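Local atomic coordinates of Dna-binding protein RAP1 (Saccharomyces cerevisiae, PDB entry 4BJT), a protein that binds DNA as a repressor and activator of transcription and, through its helical C-terminal domain, binds a module of the telomere-associated protein Rif1. Residues 140-143 / 144-148; 92-95 / 96-99; 108-111 / 112-116. All blocks are in the same frame, centred on the assembly; numbering follows the deposited sequence. Where two conformers were deposited one is given.

Interaction 1: residues 140-143 / 144-148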
loop_
_atom_site.group_PDB
_atom_site.type_symbol
_atom_site.label_atom_id
_atom_site.label_comp_id
_atom_site.label_asym_id
_atom_site.label_seq_id
_atom_site.Cartn_x
_atom_site.Cartn_y
_atom_site.Cartn_z
ATOM N N PHE C 140 -3.521 0.852 -2.363
ATOM C CA PHE C 140 -2.495 0.125 -3.156
ATOM C C PHE C 140 -1.868 0.989 -4.224
ATOM O O PHE C 140 -0.639 1.044 -4.353
ATOM C CB PHE C 140 -3.072 -1.123 -3.831
ATOM C CG PHE C 140 -2.542 -2.400 -3.273
ATOM C CD1 PHE C 140 -1.312 -2.868 -3.648
ATOM C CD2 PHE C 140 -3.278 -3.132 -2.373
ATOM C CE1 PHE C 140 -0.818 -4.074 -3.144
ATOM C CE2 PHE C 140 -2.768 -4.307 -1.840
ATOM C CZ PHE C 140 -1.552 -4.784 -2.260
ATOM N N PRO C 141 -2.659 1.696 -5.052
ATOM C CA PRO C 141 -2.028 2.531 -6.092
ATOM C C PRO C 141 -1.108 3.603 -5.515
ATOM O O PRO C 141 -0.004 3.835 -6.004
ATOM C CB PRO C 141 -3.222 3.109 -6.850
ATOM C CG PRO C 141 -4.303 2.102 -6.632
ATOM C CD PRO C 141 -4.119 1.711 -5.181
ATOM N N ARG C 142 -1.542 4.214 -4.417
ATOM C CA ARG C 142 -0.769 5.216 -3.727
ATOM C C ARG C 142 0.593 4.643 -3.301
ATOM O O ARG C 142 1.614 5.327 -3.362
ATOM C CB ARG C 142 -1.567 5.640 -2.462
ATOM C CG ARG C 142 -0.951 6.780 -1.770
ATOM C CD ARG C 142 -1.771 7.223 -0.554
ATOM N NE ARG C 142 -3.105 7.681 -0.935
ATOM C CZ ARG C 142 -3.992 8.201 -0.081
ATOM N NH1 ARG C 142 -3.725 8.251 1.213
ATOM N NH2 ARG C 142 -5.167 8.643 -0.517
ATOM N N TYR C 143 0.597 3.404 -2.816
ATOM C CA TYR C 143 1.827 2.766 -2.368
ATOM C C TYR C 143 2.818 2.729 -3.512
ATOM O O TYR C 143 3.946 3.203 -3.368
ATOM C CB TYR C 143 1.541 1.362 -1.828
ATOM C CG TYR C 143 2.751 0.714 -1.186
ATOM C CD1 TYR C 143 3.797 0.215 -1.962
ATOM C CD2 TYR C 143 2.897 0.682 0.196
ATOM C CE1 TYR C 143 4.927 -0.337 -1.376
ATOM C CE2 TYR C 143 3.997 0.073 0.795
ATOM C CZ TYR C 143 5.016 -0.426 0.011
ATOM O OH TYR C 143 6.091 -0.985 0.656
ATOM N N PHE C 144 2.408 2.197 -4.654
ATOM C CA PHE C 144 3.358 2.079 -5.788
ATOM C C PHE C 144 3.765 3.417 -6.368
ATOM O O PHE C 144 4.943 3.610 -6.656
ATOM C CB PHE C 144 2.799 1.160 -6.876
ATOM C CG PHE C 144 2.795 -0.278 -6.449
ATOM C CD1 PHE C 144 3.973 -0.981 -6.342
ATOM C CD2 PHE C 144 1.624 -0.909 -6.093
ATOM C CE1 PHE C 144 3.976 -2.304 -5.905
ATOM C CE2 PHE C 144 1.638 -2.228 -5.630
ATOM C CZ PHE C 144 2.814 -2.911 -5.546
ATOM N N LEU C 145 2.829 4.369 -6.542
ATOM C CA LEU C 145 3.230 5.655 -7.105
ATOM C C LEU C 145 4.279 6.321 -6.254
ATOM O O LEU C 145 5.224 6.897 -6.781
ATOM C CB LEU C 145 2.043 6.599 -7.242
ATOM C CG LEU C 145 1.025 6.240 -8.320
ATOM C CD1 LEU C 145 -0.304 6.985 -8.084
ATOM C CD2 LEU C 145 1.581 6.529 -9.718
ATOM N N ASN C 146 4.091 6.300 -4.919
ATOM C CA ASN C 146 5.025 6.970 -4.017
ATOM C C ASN C 146 6.330 6.194 -3.882
ATOM O O ASN C 146 7.395 6.793 -3.871
ATOM C CB ASN C 146 4.359 7.280 -2.681
ATOM C CG ASN C 146 3.382 8.419 -2.849
ATOM O OD1 ASN C 146 3.744 9.580 -2.719
ATOM N ND2 ASN C 146 2.165 8.111 -3.179
ATOM N N MET C 147 6.270 4.869 -3.840
ATOM C CA MET C 147 7.461 4.028 -3.836
ATOM C C MET C 147 8.314 4.339 -5.056
ATOM O O MET C 147 9.522 4.549 -4.959
ATOM C CB MET C 147 7.034 2.550 -3.854
ATOM C CG MET C 147 8.213 1.566 -3.987
ATOM S SD MET C 147 7.520 -0.051 -4.386
ATOM C CE MET C 147 9.009 -1.094 -4.622
ATOM N N PHE C 148 7.683 4.351 -6.213
ATOM C CA PHE C 148 8.402 4.582 -7.457
ATOM C C PHE C 148 8.925 6.001 -7.598
ATOM O O PHE C 148 10.066 6.177 -8.040
ATOM C CB PHE C 148 7.520 4.260 -8.656
ATOM C CG PHE C 148 6.980 2.854 -8.806
ATOM C CD1 PHE C 148 7.621 1.776 -8.215
ATOM C CD2 PHE C 148 5.999 2.578 -9.745
ATOM C CE1 PHE C 148 7.177 0.473 -8.445
ATOM C CE2 PHE C 148 5.572 1.284 -9.972
ATOM C CZ PHE C 148 6.206 0.237 -9.363
#

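Interaction 2: residues 92-95 / 96-99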
loop_
_atom_site.group_PDB
_atom_site.type_symbol
_atom_site.label_atom_id
_atom_site.label_comp_id
_atom_site.label_asym_id
_atom_site.label_seq_id
_atom_site.Cartn_x
_atom_site.Cartn_y
_atom_site.Cartn_z
ATOM N N MET C 92 0.003 0.722 -13.689
ATOM C CA MET C 92 -0.971 1.298 -12.762
ATOM C C MET C 92 -2.385 1.009 -13.234
ATOM O O MET C 92 -3.256 0.742 -12.413
ATOM C CB MET C 92 -0.783 2.820 -12.610
ATOM C CG MET C 92 0.535 3.215 -11.989
ATOM S SD MET C 92 0.820 2.546 -10.313
ATOM C CE MET C 92 -0.562 3.114 -9.481
ATOM N N ASP C 93 -2.630 1.056 -14.524
ATOM C CA ASP C 93 -3.955 0.789 -15.038
ATOM C C ASP C 93 -4.329 -0.698 -14.856
ATOM O O ASP C 93 -5.478 -0.980 -14.513
ATOM C CB ASP C 93 -4.090 1.277 -16.485
ATOM C CG ASP C 93 -4.034 2.807 -16.615
ATOM O OD1 ASP C 93 -4.009 3.500 -15.582
ATOM O OD2 ASP C 93 -3.877 3.300 -17.740
ATOM N N LYS C 94 -3.362 -1.642 -14.979
ATOM C CA LYS C 94 -3.646 -3.059 -14.700
ATOM C C LYS C 94 -3.912 -3.253 -13.206
ATOM O O LYS C 94 -4.815 -3.999 -12.836
ATOM C CB LYS C 94 -2.511 -3.979 -15.174
ATOM C CG LYS C 94 -2.878 -5.446 -15.163
ATOM C CD LYS C 94 -3.928 -5.776 -16.228
ATOM C CE LYS C 94 -4.349 -7.214 -16.202
ATOM N NZ LYS C 94 -5.119 -7.591 -17.432
ATOM N N LEU C 95 -3.135 -2.576 -12.362
ATOM C CA LEU C 95 -3.301 -2.640 -10.909
ATOM C C LEU C 95 -4.721 -2.190 -10.562
ATOM O O LEU C 95 -5.402 -2.870 -9.799
ATOM C CB LEU C 95 -2.243 -1.782 -10.221
ATOM C CG LEU C 95 -2.362 -1.689 -8.696
ATOM C CD1 LEU C 95 -2.111 -3.056 -8.045
ATOM C CD2 LEU C 95 -1.389 -0.693 -8.153
ATOM N N HIS C 96 -5.184 -1.063 -11.159
ATOM C CA HIS C 96 -6.556 -0.561 -10.947
ATOM C C HIS C 96 -7.589 -1.636 -11.287
ATOM O O HIS C 96 -8.526 -1.845 -10.521
ATOM C CB HIS C 96 -6.820 0.694 -11.799
ATOM C CG HIS C 96 -8.207 1.249 -11.653
ATOM N ND1 HIS C 96 -9.207 0.960 -12.574
ATOM C CD2 HIS C 96 -8.729 2.018 -10.672
ATOM C CE1 HIS C 96 -10.289 1.593 -12.141
ATOM N NE2 HIS C 96 -10.049 2.238 -10.999
ATOM N N GLU C 97 -7.422 -2.307 -12.425
ATOM C CA GLU C 97 -8.333 -3.374 -12.866
ATOM C C GLU C 97 -8.379 -4.537 -11.840
ATOM O O GLU C 97 -9.476 -4.979 -11.461
ATOM C CB GLU C 97 -7.919 -3.859 -14.268
ATOM C CG GLU C 97 -8.858 -4.841 -14.940
ATOM C CD GLU C 97 -8.366 -5.348 -16.287
ATOM O OE1 GLU C 97 -7.462 -4.715 -16.880
ATOM O OE2 GLU C 97 -8.903 -6.376 -16.759
ATOM N N VAL C 98 -7.221 -4.947 -11.296
ATOM C CA VAL C 98 -7.187 -6.030 -10.302
ATOM C C VAL C 98 -7.890 -5.622 -9.019
ATOM O O VAL C 98 -8.781 -6.342 -8.542
ATOM C CB VAL C 98 -5.734 -6.465 -9.980
ATOM C CG1 VAL C 98 -5.701 -7.453 -8.803
ATOM C CG2 VAL C 98 -5.065 -7.083 -11.204
ATOM N N ILE C 99 -7.480 -4.484 -8.448
ATOM C CA ILE C 99 -8.013 -4.065 -7.147
ATOM C C ILE C 99 -9.471 -3.607 -7.215
ATOM O O ILE C 99 -10.089 -3.512 -6.147
ATOM C CB ILE C 99 -7.118 -3.041 -6.415
ATOM C CG1 ILE C 99 -7.124 -1.669 -7.121
ATOM C CG2 ILE C 99 -5.691 -3.611 -6.187
ATOM C CD1 ILE C 99 -6.274 -0.682 -6.501
HETATM O O HOH W 1 -7.723 0.313 -15.342
#

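Interaction 3: residues 108-111 / 112-116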
loop_
_atom_site.group_PDB
_atom_site.type_symbol
_atom_site.label_atom_id
_atom_site.label_comp_id
_atom_site.label_asym_id
_atom_site.label_seq_id
_atom_site.Cartn_x
_atom_site.Cartn_y
_atom_site.Cartn_z
ATOM N N ALA C 108 -7.957 -12.209 1.018
ATOM C CA ALA C 108 -6.606 -11.675 0.785
ATOM C C ALA C 108 -5.780 -12.652 -0.067
ATOM O O ALA C 108 -5.067 -12.196 -0.960
ATOM C CB ALA C 108 -5.904 -11.387 2.105
ATOM N N GLU C 109 -5.925 -13.981 0.129
ATOM C CA GLU C 109 -5.173 -14.950 -0.684
ATOM C C GLU C 109 -5.488 -14.877 -2.203
ATOM O O GLU C 109 -4.568 -14.939 -3.035
ATOM C CB GLU C 109 -5.368 -16.383 -0.138
ATOM C CG GLU C 109 -4.768 -17.492 -0.989
ATOM C CD GLU C 109 -3.277 -17.511 -1.296
ATOM O OE1 GLU C 109 -2.637 -16.435 -1.307
ATOM O OE2 GLU C 109 -2.758 -18.614 -1.586
ATOM N N LYS C 110 -6.769 -14.736 -2.572
ATOM C CA LYS C 110 -7.154 -14.612 -3.984
ATOM C C LYS C 110 -6.580 -13.306 -4.576
ATOM O O LYS C 110 -6.092 -13.300 -5.709
ATOM C CB LYS C 110 -8.669 -14.583 -4.131
ATOM C CG LYS C 110 -9.140 -14.633 -5.583
ATOM C CD LYS C 110 -10.643 -14.375 -5.683
ATOM C CE LYS C 110 -11.244 -14.599 -7.058
ATOM N NZ LYS C 110 -10.344 -14.222 -8.186
ATOM N N LEU C 111 -6.678 -12.216 -3.816
ATOM C CA LEU C 111 -6.147 -10.932 -4.276
ATOM C C LEU C 111 -4.639 -11.056 -4.566
ATOM O O LEU C 111 -4.153 -10.610 -5.610
ATOM C CB LEU C 111 -6.417 -9.847 -3.214
ATOM C CG LEU C 111 -5.711 -8.512 -3.438
ATOM C CD1 LEU C 111 -6.159 -7.865 -4.722
ATOM C CD2 LEU C 111 -5.975 -7.595 -2.310
ATOM N N VAL C 112 -3.900 -11.605 -3.595
ATOM C CA VAL C 112 -2.461 -11.799 -3.702
ATOM C C VAL C 112 -2.133 -12.651 -4.932
ATOM O O VAL C 112 -1.179 -12.342 -5.664
ATOM C CB VAL C 112 -1.903 -12.361 -2.372
ATOM C CG1 VAL C 112 -0.517 -12.948 -2.519
ATOM C CG2 VAL C 112 -1.918 -11.272 -1.289
ATOM N N GLN C 113 -2.938 -13.702 -5.199
ATOM C CA GLN C 113 -2.710 -14.510 -6.395
ATOM C C GLN C 113 -2.940 -13.715 -7.679
ATOM O O GLN C 113 -2.152 -13.802 -8.615
ATOM C CB GLN C 113 -3.604 -15.767 -6.384
ATOM C CG GLN C 113 -3.292 -16.753 -7.509
ATOM C CD GLN C 113 -1.910 -17.336 -7.352
ATOM O OE1 GLN C 113 -1.584 -17.909 -6.316
ATOM N NE2 GLN C 113 -1.038 -17.139 -8.329
ATOM N N ASP C 114 -3.985 -12.894 -7.716
ATOM C CA ASP C 114 -4.281 -12.091 -8.900
ATOM C C ASP C 114 -3.215 -10.997 -9.119
ATOM O O ASP C 114 -2.815 -10.736 -10.263
ATOM C CB ASP C 114 -5.674 -11.475 -8.782
ATOM C CG ASP C 114 -6.806 -12.497 -8.701
ATOM O OD1 ASP C 114 -6.581 -13.673 -9.075
ATOM O OD2 ASP C 114 -7.894 -12.137 -8.209
ATOM N N LEU C 115 -2.681 -10.429 -8.030
ATOM C CA LEU C 115 -1.614 -9.413 -8.150
ATOM C C LEU C 115 -0.319 -10.029 -8.687
ATOM O O LEU C 115 0.492 -9.350 -9.333
ATOM C CB LEU C 115 -1.351 -8.756 -6.798
ATOM C CG LEU C 115 -2.464 -7.817 -6.315
ATOM C CD1 LEU C 115 -2.285 -7.488 -4.842
ATOM C CD2 LEU C 115 -2.518 -6.523 -7.158
ATOM N N CYS C 116 -0.111 -11.306 -8.412
ATOM C CA CYS C 116 1.023 -12.057 -8.933
ATOM C C CYS C 116 0.806 -12.353 -10.440
ATOM O O CYS C 116 1.637 -11.987 -11.281
ATOM C CB CYS C 116 1.164 -13.333 -8.108
ATOM S SG CYS C 116 2.308 -14.542 -8.787
HETATM O O HOH W 2 -3.642 -18.904 -4.445
#

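Interaction 1: residues 140-143 / 144-148
Phe140 and Phe144, one helical turn apart, lie alongside and point the same way; Phe144 CE2 meets Phe140 CD1 at 3.6 Å, at the edge and in the plane of the Phe140 ring. The neighbouring Tyr143 turns its ring edge toward the face of Phe144, the planes 70° apart and the centroids separated by 5.8 Å. This aromatic side is closed by Ile129 of helix 123-132 and by Phe91, whose ring also meets Phe144 edge-to-face. Tyr143 and Met147 pass more loosely: SD stands 4.0 Å from CE1, an oblique Met-aromatic contact, while Tyr143 OH bonds to Asn153. Pro141 is the one partly exposed residue here. On the polar side, Arg142 O is gripped twice, by the backbone N of Asn146 at 3.1 Å and, more shortly, by its ND2 at 2.8 Å. With Asn146 CG beside its own backbone N (chi1 -73°), the amide folds back along the helix and aims ND2 almost straight, at 173°, with the carbonyl oxygen in its plane; ND2 also reaches Tyr58 O. An alanine at Asn146 would be likely to leave Tyr58 O without this donor and Arg142 O with the backbone bond alone. Arg142, itself buried, extends to salt bridges with Asp59 and Glu55. Such i to i+4 packing, with a side-chain amide doubling a main-chain bond, belongs to a buried alpha-helix of an all-helical domain.

Interaction 2: residues 92-95 / 96-99
Asp93 O receives two donors: Glu97 N at 3.1 Å, in the i to i+4 bond of the helix, and a water at 2.7 Å that donates to it. The same water lies 3.2 Å from His96 ND1 and joins the imidazole to the carbonyl one turn back, although His96 was deposited in two conformers and this bridge is therefore doubtful as a fixed feature. Beside it, Glu97 and Lys94 form a long i to i+3 salt bridge, NZ to OE1 at 3.8 Å. The lysine bends at CB-CG (chi2 69°) and passes its aliphatic part across the carboxylate, so that CD approaches OE1 about as closely as the ammonium does; the attraction is probably weak. Lys94 also lies against Phe85 and against Glu118 and Thr119 of helix 108-119. This is an amphipathic helix, 88-99, in its last two turns: Asp93, His96 and Glu97 make the solvent side, whereas Met92, Leu95, Val98 and Ile99 are buried. On that inner side Leu95 and Ile99 meet obliquely through CD1 and CG2 at 4.1 Å, a loose touch; Leu95 also packs on Phe144 and Leu115 of two other helices. Ile99 N closes the turn on Leu95 O with a nearly linear bond, 177°. Its side chain takes the crowded position between N and the carbonyl carbon (chi1 69°), which brings CG1 to 3.4 Å from the same Leu95 O. Val98 lays CG2 along Lys94 O at 3.5 Å and also packs on Leu115 and Tyr103, while Ser100 OG bonds to His96 O just beyond the helix.

Interaction 3: residues 108-111 / 112-116
Salt-bridged on its outer side and leucine-packed on its inner side, this local contact spans the first turns of helix 108-119, which lies against helices 88-99 and 123-132 and touches the bound peptide. Within it, Asp114 OD2 accepts from Lys110 NZ at 3.2 Å through its syn lone pair. The lysine chain is extended up to a bend at its end (chi4 -35°), which swings the ammonium across to the carboxylate; Tyr103 OH holds the same oxygen. A water gives a weak bond to Glu109 OE2 and a second one, at 3.0 Å, to Gln113 OE1, whose amide is also fixed by Lys123 and Asp117. Inward, Leu111 and Leu115 meet by branches: Leu115 CD1 rests 3.8 Å from Leu111 CG and nearly as close to Leu111 CD1. Leu115 then packs on Leu95 and Val98. Val112 sets CG2 3.3 Å from Ala108 O and also packs on Thr127 and Leu130. Ala108 packs on the peptide backbone, Leu111 and Val112 on its apolar side chains. The chemistry implies an apolar surface on which the peptide packs, while the paired charges on the outside would probably steady the Lys110 and Asp114 side chains.

How the interactions relate
Interaction 1 is the core contact, its centre about 6 Å from the centre of the chain, whereas interactions 2 and 3, centred about 13 and 14 Å from it, are each half buried, with exposed residues on one side. Each lies on a single helix, and helix 88-99 lies between the other two: Leu95 and Met92 meet Phe144 and Leu145 of interaction 1, with Pro141 CG 3.4 Å from Ile99 CD1, and Leu95 and Val98 meet Leu115 of interaction 3. Interactions 1 and 3 touch where Phe140 meets Leu115. Chemistry follows place: aromatic rings, the Asn146 amide and buried Arg142 salt bridges inside, lysine-carboxylate pairs and waters at the surface, and peptide packing at interaction 3.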